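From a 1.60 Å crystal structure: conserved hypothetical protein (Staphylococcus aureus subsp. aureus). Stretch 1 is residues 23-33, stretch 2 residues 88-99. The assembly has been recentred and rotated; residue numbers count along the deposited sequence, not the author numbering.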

ATOM      1  N   LYS A  23     -20.201   5.425  -7.199  1.00 32.10           N
ATOM      2  CA  LYS A  23     -19.947   6.668  -6.451  1.00 32.59           C
ATOM      3  C   LYS A  23     -19.427   6.433  -5.030  1.00 32.71           C
ATOM      4  O   LYS A  23     -18.574   7.187  -4.541  1.00 32.51           O
ATOM      5  CB  LYS A  23     -21.227   7.510  -6.373  1.00 33.14           C
ATOM      6  CG  LYS A  23     -21.007   8.994  -6.050  1.00 34.77           C
ATOM      7  CD  LYS A  23     -21.350   9.869  -7.250  1.00 36.03           C
ATOM      8  CE  LYS A  23     -21.041  11.345  -6.981  1.00 37.44           C
ATOM      9  NZ  LYS A  23     -22.004  12.258  -7.675  1.00 38.63           N
ATOM     10  N   GLN A  24     -19.985   5.437  -4.348  1.00 32.34           N
ATOM     11  CA  GLN A  24     -19.516   5.069  -3.017  1.00 32.68           C
ATOM     12  C   GLN A  24     -18.086   4.539  -3.116  1.00 32.42           C
ATOM     13  O   GLN A  24     -17.238   4.875  -2.284  1.00 32.03           O
ATOM     14  CB  GLN A  24     -20.456   4.059  -2.362  1.00 33.08           C
ATOM     15  CG  GLN A  24     -21.778   4.685  -1.918  1.00 34.76           C
ATOM     16  CD  GLN A  24     -22.931   3.688  -1.816  1.00 36.72           C
ATOM     17  OE1 GLN A  24     -22.741   2.473  -1.908  1.00 37.21           O
ATOM     18  NE2 GLN A  24     -24.142   4.212  -1.612  1.00 37.88           N
ATOM     19  N   VAL A  25     -17.820   3.752  -4.160  1.00 32.36           N
ATOM     20  CA  VAL A  25     -16.476   3.197  -4.405  1.00 32.79           C
ATOM     21  C   VAL A  25     -15.460   4.289  -4.741  1.00 33.72           C
ATOM     22  O   VAL A  25     -14.299   4.213  -4.329  1.00 33.52           O
ATOM     23  CB  VAL A  25     -16.489   2.081  -5.498  1.00 32.65           C
ATOM     24  CG1 VAL A  25     -15.074   1.622  -5.828  1.00 32.20           C
ATOM     25  CG2 VAL A  25     -17.331   0.886  -5.035  1.00 31.51           C
ATOM     26  N   ASP A  26     -15.895   5.314  -5.469  1.00 34.49           N
ATOM     27  CA  ASP A  26     -14.994   6.414  -5.825  1.00 35.82           C
ATOM     28  C   ASP A  26     -14.753   7.404  -4.685  1.00 35.81           C
ATOM     29  O   ASP A  26     -13.662   7.979  -4.594  1.00 35.91           O
ATOM     30  CB  ASP A  26     -15.434   7.114  -7.115  1.00 36.36           C
ATOM     31  CG  ASP A  26     -14.783   6.515  -8.356  1.00 38.57           C
ATOM     32  OD1 ASP A  26     -15.263   6.809  -9.473  1.00 42.72           O
ATOM     33  OD2 ASP A  26     -13.789   5.754  -8.224  1.00 41.79           O
ATOM     34  N   LYS A  27     -15.747   7.579  -3.809  1.00 35.51           N
ATOM     35  CA  LYS A  27     -15.593   8.424  -2.618  1.00 35.14           C
ATOM     36  C   LYS A  27     -14.533   7.813  -1.707  1.00 34.79           C
ATOM     37  O   LYS A  27     -13.669   8.507  -1.179  1.00 34.60           O
ATOM     38  CB  LYS A  27     -16.919   8.553  -1.859  1.00 35.55           C
ATOM     39  CG  LYS A  27     -16.862   9.457  -0.627  1.00 36.43           C
ATOM     40  CD  LYS A  27     -17.016  10.923  -1.007  1.00 38.76           C
ATOM     41  CE  LYS A  27     -16.609  11.847   0.131  1.00 39.73           C
ATOM     42  NZ  LYS A  27     -15.131  12.034   0.184  1.00 40.42           N
ATOM     43  N   ILE A  28     -14.617   6.501  -1.537  1.00 34.09           N
ATOM     44  CA  ILE A  28     -13.639   5.760  -0.756  1.00 33.62           C
ATOM     45  C   ILE A  28     -12.239   5.886  -1.378  1.00 33.71           C
ATOM     46  O   ILE A  28     -11.250   6.057  -0.663  1.00 32.71           O
ATOM     47  CB  ILE A  28     -14.067   4.286  -0.605  1.00 33.45           C
ATOM     48  CG1 ILE A  28     -15.299   4.199   0.298  1.00 33.17           C
ATOM     49  CG2 ILE A  28     -12.954   3.457  -0.001  1.00 33.42           C
ATOM     50  CD1 ILE A  28     -16.018   2.866   0.249  1.00 33.77           C
ATOM     51  N   LYS A  29     -12.163   5.825  -2.704  1.00 33.48           N
ATOM     52  CA  LYS A  29     -10.882   5.910  -3.390  1.00 34.24           C
ATOM     53  C   LYS A  29     -10.291   7.311  -3.242  1.00 34.26           C
ATOM     54  O   LYS A  29      -9.078   7.460  -3.046  1.00 34.61           O
ATOM     55  CB  LYS A  29     -11.026   5.516  -4.860  1.00 34.32           C
ATOM     56  CG  LYS A  29      -9.708   5.202  -5.562  1.00 34.62           C
ATOM     57  CD  LYS A  29      -9.948   4.700  -6.973  1.00 37.00           C
ATOM     58  CE  LYS A  29      -8.708   4.851  -7.843  1.00 37.68           C
ATOM     59  NZ  LYS A  29      -8.321   6.285  -7.990  1.00 39.08           N
ATOM     60  N   ASP A  30     -11.155   8.325  -3.328  1.00 34.24           N
ATOM     61  CA  ASP A  30     -10.771   9.721  -3.085  1.00 34.11           C
ATOM     62  C   ASP A  30     -10.146   9.905  -1.710  1.00 33.88           C
ATOM     63  O   ASP A  30      -9.102  10.545  -1.582  1.00 33.81           O
ATOM     64  CB  ASP A  30     -11.986  10.661  -3.215  1.00 34.62           C
ATOM     65  CG  ASP A  30     -12.519  10.749  -4.640  1.00 35.44           C
ATOM     66  OD1 ASP A  30     -11.814  10.312  -5.577  1.00 36.42           O
ATOM     67  OD2 ASP A  30     -13.651  11.258  -4.817  1.00 36.84           O
ATOM     68  N   ASP A  31     -10.791   9.333  -0.694  1.00 33.14           N
ATOM     69  CA  ASP A  31     -10.373   9.466   0.699  1.00 32.66           C
ATOM     70  C   ASP A  31      -9.033   8.773   1.012  1.00 31.70           C
ATOM     71  O   ASP A  31      -8.501   8.911   2.126  1.00 31.81           O
ATOM     72  CB  ASP A  31     -11.487   8.968   1.639  1.00 33.25           C
ATOM     73  CG  ASP A  31     -12.751   9.839   1.587  1.00 34.92           C
ATOM     74  OD1 ASP A  31     -13.762   9.457   2.219  1.00 36.82           O
ATOM     75  OD2 ASP A  31     -12.744  10.905   0.919  1.00 36.80           O
ATOM     76  N   GLU A  32      -8.510   8.029   0.035  1.00 30.36           N
ATOM     77  CA  GLU A  32      -7.183   7.401   0.130  1.00 29.01           C
ATOM     78  C   GLU A  32      -6.061   8.297  -0.392  1.00 28.81           C
ATOM     79  O   GLU A  32      -4.907   7.875  -0.454  1.00 27.52           O
ATOM     80  CB  GLU A  32      -7.153   6.065  -0.632  1.00 29.04           C
ATOM     81  CG  GLU A  32      -7.949   4.956   0.022  1.00 28.23           C
ATOM     82  CD  GLU A  32      -8.010   3.675  -0.814  1.00 28.66           C
ATOM     83  OE1 GLU A  32      -7.290   3.544  -1.822  1.00 29.51           O
ATOM     84  OE2 GLU A  32      -8.773   2.781  -0.444  1.00 27.57           O
ATOM     85  N   GLU A  33      -6.397   9.521  -0.784  1.00 28.63           N
ATOM     86  CA  GLU A  33      -5.394  10.468  -1.305  1.00 28.93           C
ATOM     87  C   GLU A  33      -4.198  10.659  -0.354  1.00 28.08           C
ATOM     88  O   GLU A  33      -3.049  10.747  -0.815  1.00 27.69           O
ATOM     89  CB  GLU A  33      -6.038  11.814  -1.680  1.00 29.88           C
ATOM     90  CG  GLU A  33      -5.107  12.769  -2.428  1.00 32.69           C
ATOM     91  CD  GLU A  33      -4.275  13.642  -1.500  1.00 37.21           C
ATOM     92  OE1 GLU A  33      -3.277  14.238  -1.971  1.00 39.76           O
ATOM     93  OE2 GLU A  33      -4.619  13.740  -0.299  1.00 39.79           O
ATOM     94  N   ALA A  88      -5.058   4.240   6.700  1.00 18.32           N
ATOM     95  CA  ALA A  88      -5.937   4.718   5.645  1.00 19.09           C
ATOM     96  C   ALA A  88      -6.645   3.541   5.003  1.00 19.34           C
ATOM     97  O   ALA A  88      -7.850   3.596   4.747  1.00 20.50           O
ATOM     98  CB  ALA A  88      -5.159   5.483   4.615  1.00 19.82           C
ATOM     99  N   ILE A  89      -5.902   2.471   4.756  1.00 19.34           N
ATOM    100  CA  ILE A  89      -6.479   1.287   4.125  1.00 19.57           C
ATOM    101  C   ILE A  89      -7.468   0.640   5.076  1.00 20.61           C
ATOM    102  O   ILE A  89      -8.501   0.124   4.643  1.00 21.34           O
ATOM    103  CB  ILE A  89      -5.386   0.305   3.630  1.00 19.63           C
ATOM    104  CG1 ILE A  89      -4.642   0.929   2.443  1.00 18.85           C
ATOM    105  CG2 ILE A  89      -5.990  -1.069   3.293  1.00 19.66           C
ATOM    106  CD1 ILE A  89      -5.553   1.130   1.191  1.00 20.07           C
ATOM    107  N   LYS A  90      -7.170   0.693   6.373  1.00 20.86           N
ATOM    108  CA  LYS A  90      -8.131   0.217   7.377  1.00 22.21           C
ATOM    109  C   LYS A  90      -9.434   1.012   7.269  1.00 22.77           C
ATOM    110  O   LYS A  90     -10.529   0.417   7.270  1.00 23.79           O
ATOM    111  CB  LYS A  90      -7.550   0.263   8.794  1.00 22.44           C
ATOM    112  CG  LYS A  90      -8.501  -0.253   9.874  1.00 24.91           C
ATOM    113  CD  LYS A  90      -7.749  -0.580  11.162  1.00 29.31           C
ATOM    114  CE  LYS A  90      -8.655  -0.552  12.393  1.00 31.78           C
ATOM    115  NZ  LYS A  90      -9.636  -1.681  12.455  1.00 34.89           N
ATOM    116  N   LYS A  91      -9.315   2.331   7.135  1.00 22.64           N
ATOM    117  CA  LYS A  91     -10.484   3.224   7.056  1.00 23.68           C
ATOM    118  C   LYS A  91     -11.276   2.934   5.782  1.00 24.34           C
ATOM    119  O   LYS A  91     -12.504   2.825   5.809  1.00 25.10           O
ATOM    120  CB  LYS A  91     -10.027   4.688   7.098  1.00 23.76           C
ATOM    121  CG  LYS A  91     -11.125   5.741   6.895  1.00 23.90           C
ATOM    122  CD  LYS A  91     -10.508   7.142   6.879  1.00 24.34           C
ATOM    123  CE  LYS A  91     -11.367   8.170   6.166  1.00 27.49           C
ATOM    124  NZ  LYS A  91     -12.552   8.570   6.957  1.00 27.18           N
ATOM    125  N   SER A  92     -10.551   2.775   4.677  1.00 25.17           N
ATOM    126  CA  SER A  92     -11.128   2.485   3.375  1.00 26.36           C
ATOM    127  C   SER A  92     -11.929   1.173   3.402  1.00 27.18           C
ATOM    128  O   SER A  92     -13.075   1.117   2.915  1.00 26.74           O
ATOM    129  CB  SER A  92      -9.997   2.443   2.335  1.00 25.47           C
ATOM    130  OG  SER A  92     -10.460   2.047   1.061  1.00 29.21           O
ATOM    131  N   GLU A  93     -11.345   0.126   3.984  1.00 28.05           N
ATOM    132  CA  GLU A  93     -12.015  -1.169   4.058  1.00 30.13           C
ATOM    133  C   GLU A  93     -13.274  -1.090   4.919  1.00 31.72           C
ATOM    134  O   GLU A  93     -14.293  -1.697   4.581  1.00 32.12           O
ATOM    135  CB  GLU A  93     -11.086  -2.273   4.570  1.00 30.13           C
ATOM    136  CG  GLU A  93     -11.654  -3.673   4.324  1.00 31.59           C
ATOM    137  CD  GLU A  93     -10.982  -4.756   5.136  1.00 33.76           C
ATOM    138  OE1 GLU A  93     -11.691  -5.660   5.627  1.00 37.29           O
ATOM    139  OE2 GLU A  93      -9.748  -4.715   5.289  1.00 35.08           O
ATOM    140  N   GLN A  94     -13.200  -0.342   6.020  1.00 32.92           N
ATOM    141  CA  GLN A  94     -14.367  -0.139   6.896  1.00 34.95           C
ATOM    142  C   GLN A  94     -15.520   0.532   6.157  1.00 35.60           C
ATOM    143  O   GLN A  94     -16.683   0.169   6.362  1.00 36.14           O
ATOM    144  CB  GLN A  94     -13.990   0.664   8.147  1.00 34.71           C
ATOM    145  CG  GLN A  94     -13.293  -0.168   9.222  1.00 35.80           C
ATOM    146  CD  GLN A  94     -12.997   0.609  10.500  1.00 36.38           C
ATOM    147  OE1 GLN A  94     -11.853   0.666  10.951  1.00 38.56           O
ATOM    148  NE2 GLN A  94     -14.036   1.203  11.093  1.00 37.93           N
ATOM    149  N   ASP A  95     -15.192   1.506   5.309  1.00 36.66           N
ATOM    150  CA  ASP A  95     -16.186   2.217   4.513  1.00 38.07           C
ATOM    151  C   ASP A  95     -16.690   1.360   3.356  1.00 38.88           C
ATOM    152  O   ASP A  95     -17.842   1.500   2.927  1.00 39.01           O
ATOM    153  CB  ASP A  95     -15.611   3.525   3.966  1.00 38.05           C
ATOM    154  CG  ASP A  95     -15.398   4.579   5.046  1.00 38.93           C
ATOM    155  OD1 ASP A  95     -15.866   4.391   6.188  1.00 40.17           O
ATOM    156  OD2 ASP A  95     -14.761   5.606   4.744  1.00 39.55           O
ATOM    157  N   PHE A  96     -15.818   0.485   2.856  1.00 39.71           N
ATOM    158  CA  PHE A  96     -16.133  -0.396   1.732  1.00 40.93           C
ATOM    159  C   PHE A  96     -17.295  -1.325   2.040  1.00 41.80           C
ATOM    160  O   PHE A  96     -18.253  -1.394   1.268  1.00 41.99           O
ATOM    161  CB  PHE A  96     -14.903  -1.219   1.313  1.00 40.55           C
ATOM    162  CG  PHE A  96     -15.244  -2.487   0.564  1.00 40.86           C
ATOM    163  CD1 PHE A  96     -15.130  -3.730   1.188  1.00 39.94           C
ATOM    164  CD2 PHE A  96     -15.691  -2.438  -0.756  1.00 40.22           C
ATOM    165  CE1 PHE A  96     -15.450  -4.903   0.506  1.00 41.26           C
ATOM    166  CE2 PHE A  96     -16.015  -3.607  -1.445  1.00 40.18           C
ATOM    167  CZ  PHE A  96     -15.896  -4.838  -0.813  1.00 39.99           C
ATOM    168  N   LYS A  97     -17.203  -2.034   3.166  1.00 42.87           N
ATOM    169  CA  LYS A  97     -18.186  -3.057   3.535  1.00 44.04           C
ATOM    170  C   LYS A  97     -19.617  -2.515   3.621  1.00 44.78           C
ATOM    171  O   LYS A  97     -20.586  -3.281   3.565  1.00 45.02           O
ATOM    172  CB  LYS A  97     -17.793  -3.734   4.852  1.00 44.08           C
ATOM    173  CG  LYS A  97     -16.496  -4.511   4.776  1.00 44.66           C
ATOM    174  CD  LYS A  97     -16.245  -5.306   6.039  1.00 45.21           C
ATOM    175  CE  LYS A  97     -15.072  -6.248   5.854  1.00 45.98           C
ATOM    176  NZ  LYS A  97     -14.813  -7.063   7.075  1.00 46.43           N
ATOM    177  N   LYS A  98     -19.735  -1.193   3.741  1.00 45.42           N
ATOM    178  CA  LYS A  98     -21.028  -0.518   3.832  1.00 45.71           C
ATOM    179  C   LYS A  98     -21.653  -0.302   2.451  1.00 46.02           C
ATOM    180  O   LYS A  98     -22.869  -0.080   2.337  1.00 45.87           O
ATOM    181  CB  LYS A  98     -20.886   0.818   4.574  1.00 45.82           C
ATOM    182  CG  LYS A  98     -20.118   0.728   5.898  1.00 45.77           C
ATOM    183  CD  LYS A  98     -20.002   2.082   6.589  1.00 45.98           C
ATOM    184  CE  LYS A  98     -21.022   2.243   7.711  1.00 46.49           C
ATOM    185  NZ  LYS A  98     -22.392   2.573   7.223  1.00 47.12           N
ATOM    186  N   ALA A  99     -20.821  -0.383   1.409  1.00 46.07           N
ATOM    187  CA  ALA A  99     -21.272  -0.201   0.031  1.00 46.35           C
ATOM    188  C   ALA A  99     -21.737  -1.509  -0.618  1.00 46.53           C
ATOM    189  O   ALA A  99     -21.826  -2.553   0.034  1.00 46.66           O
ATOM    190  CB  ALA A  99     -20.169   0.449  -0.806  1.00 46.58           C
TER
HETATM  191  O   HOH W   1      -8.827   6.011   3.980  1.00 29.31           O

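The two stretches are mostly helical and run nearly antiparallel: the axes of helix 23-30 and helix 88-96 make an angle of 167° between their N-to-C directions and approach to 9.7 Å. Backbone hydrogen bonds of the i to i-4 type define each helix, for example Ile28 N to Gln24 O at 3.2 Å in the first and Phe96 N to Ser92 O at 2.8 Å in the second. The register follows from the nearest CA pairs. The CA atoms of Gln24 and Ala99 lie 6.3 Å apart, those of Ile28 and Ser92 5.8 Å, and those of Glu32 and Ala88 6.3 Å. Stretch 1 therefore meets its partner at four-residue intervals, close to one helical turn each. Type I turns run from Asp30 to Glu33 and from Phe96 to Ala99; Glu32 and Ala99, which lie in them, both take part in the contact. Together the stretches bury 446 Å², summed over both sides.

Ile28 is the apolar centre, with 87 Å² covered by the other stretch, the largest share of any residue. Its CA-to-CB bond points toward stretch 2, and the m, t rotamer sends CD1 along the partner helix, where it lies 3.5 Å from both Asp95 O and Phe96 N. CG2 takes another direction and packs 3.1 Å from Ser92 OG. The branched side chain thus covers backbone as well as side chains: Ile28 CG1 is 3.7 Å from Asp95 CB, and Ile28 CD1 is 4.4 Å from Phe96 CB. Because Asp95 meets Ile28 through CB and its carbonyl oxygen, an acidic residue can sit at this margin without bringing its carboxylate against the apolar side chain.

The one direct hydrogen bond across the stretches runs from Ser92 OG to Glu32 OE2, and at 2.4 Å it is very short. Ser92 is buried, and its small side chain suits the place where the CA atoms come closest in the register. The CA-to-CB bond of Glu32 points sideways, but its m, t side chain carries the carboxylate nearer the partner. Its reach lets a residue beyond the clear helix supply the acceptor. Glu32 OE2 also lies 4.0 Å from Ile89 CD1, a van der Waals contact beside the polar one. Both carboxylate oxygens of Glu32 and the hydroxyl of Ser92 have further hydrogen bonds elsewhere in the structure.

At the other end, Gln24 and Ala99 both direct CA-to-CB toward the opposing stretch. Gln24 OE1 approaches Ala99 CB to 3.5 Å, a packing contact only; the methyl of Ala99 takes little room beneath the longer amide side chain. Near Glu32, water 1 donates to Ala88 O at 2.7 Å and, weakly, to Asp31 O at 3.5 Å, linking the two backbones. Within stretch 1, Lys27 NZ forms a salt bridge with Asp31 OD2 at 2.7 Å; it joins residues one turn apart, and Asp31, though it makes no direct contact within 4.5 Å, is still partly covered by stretch 2.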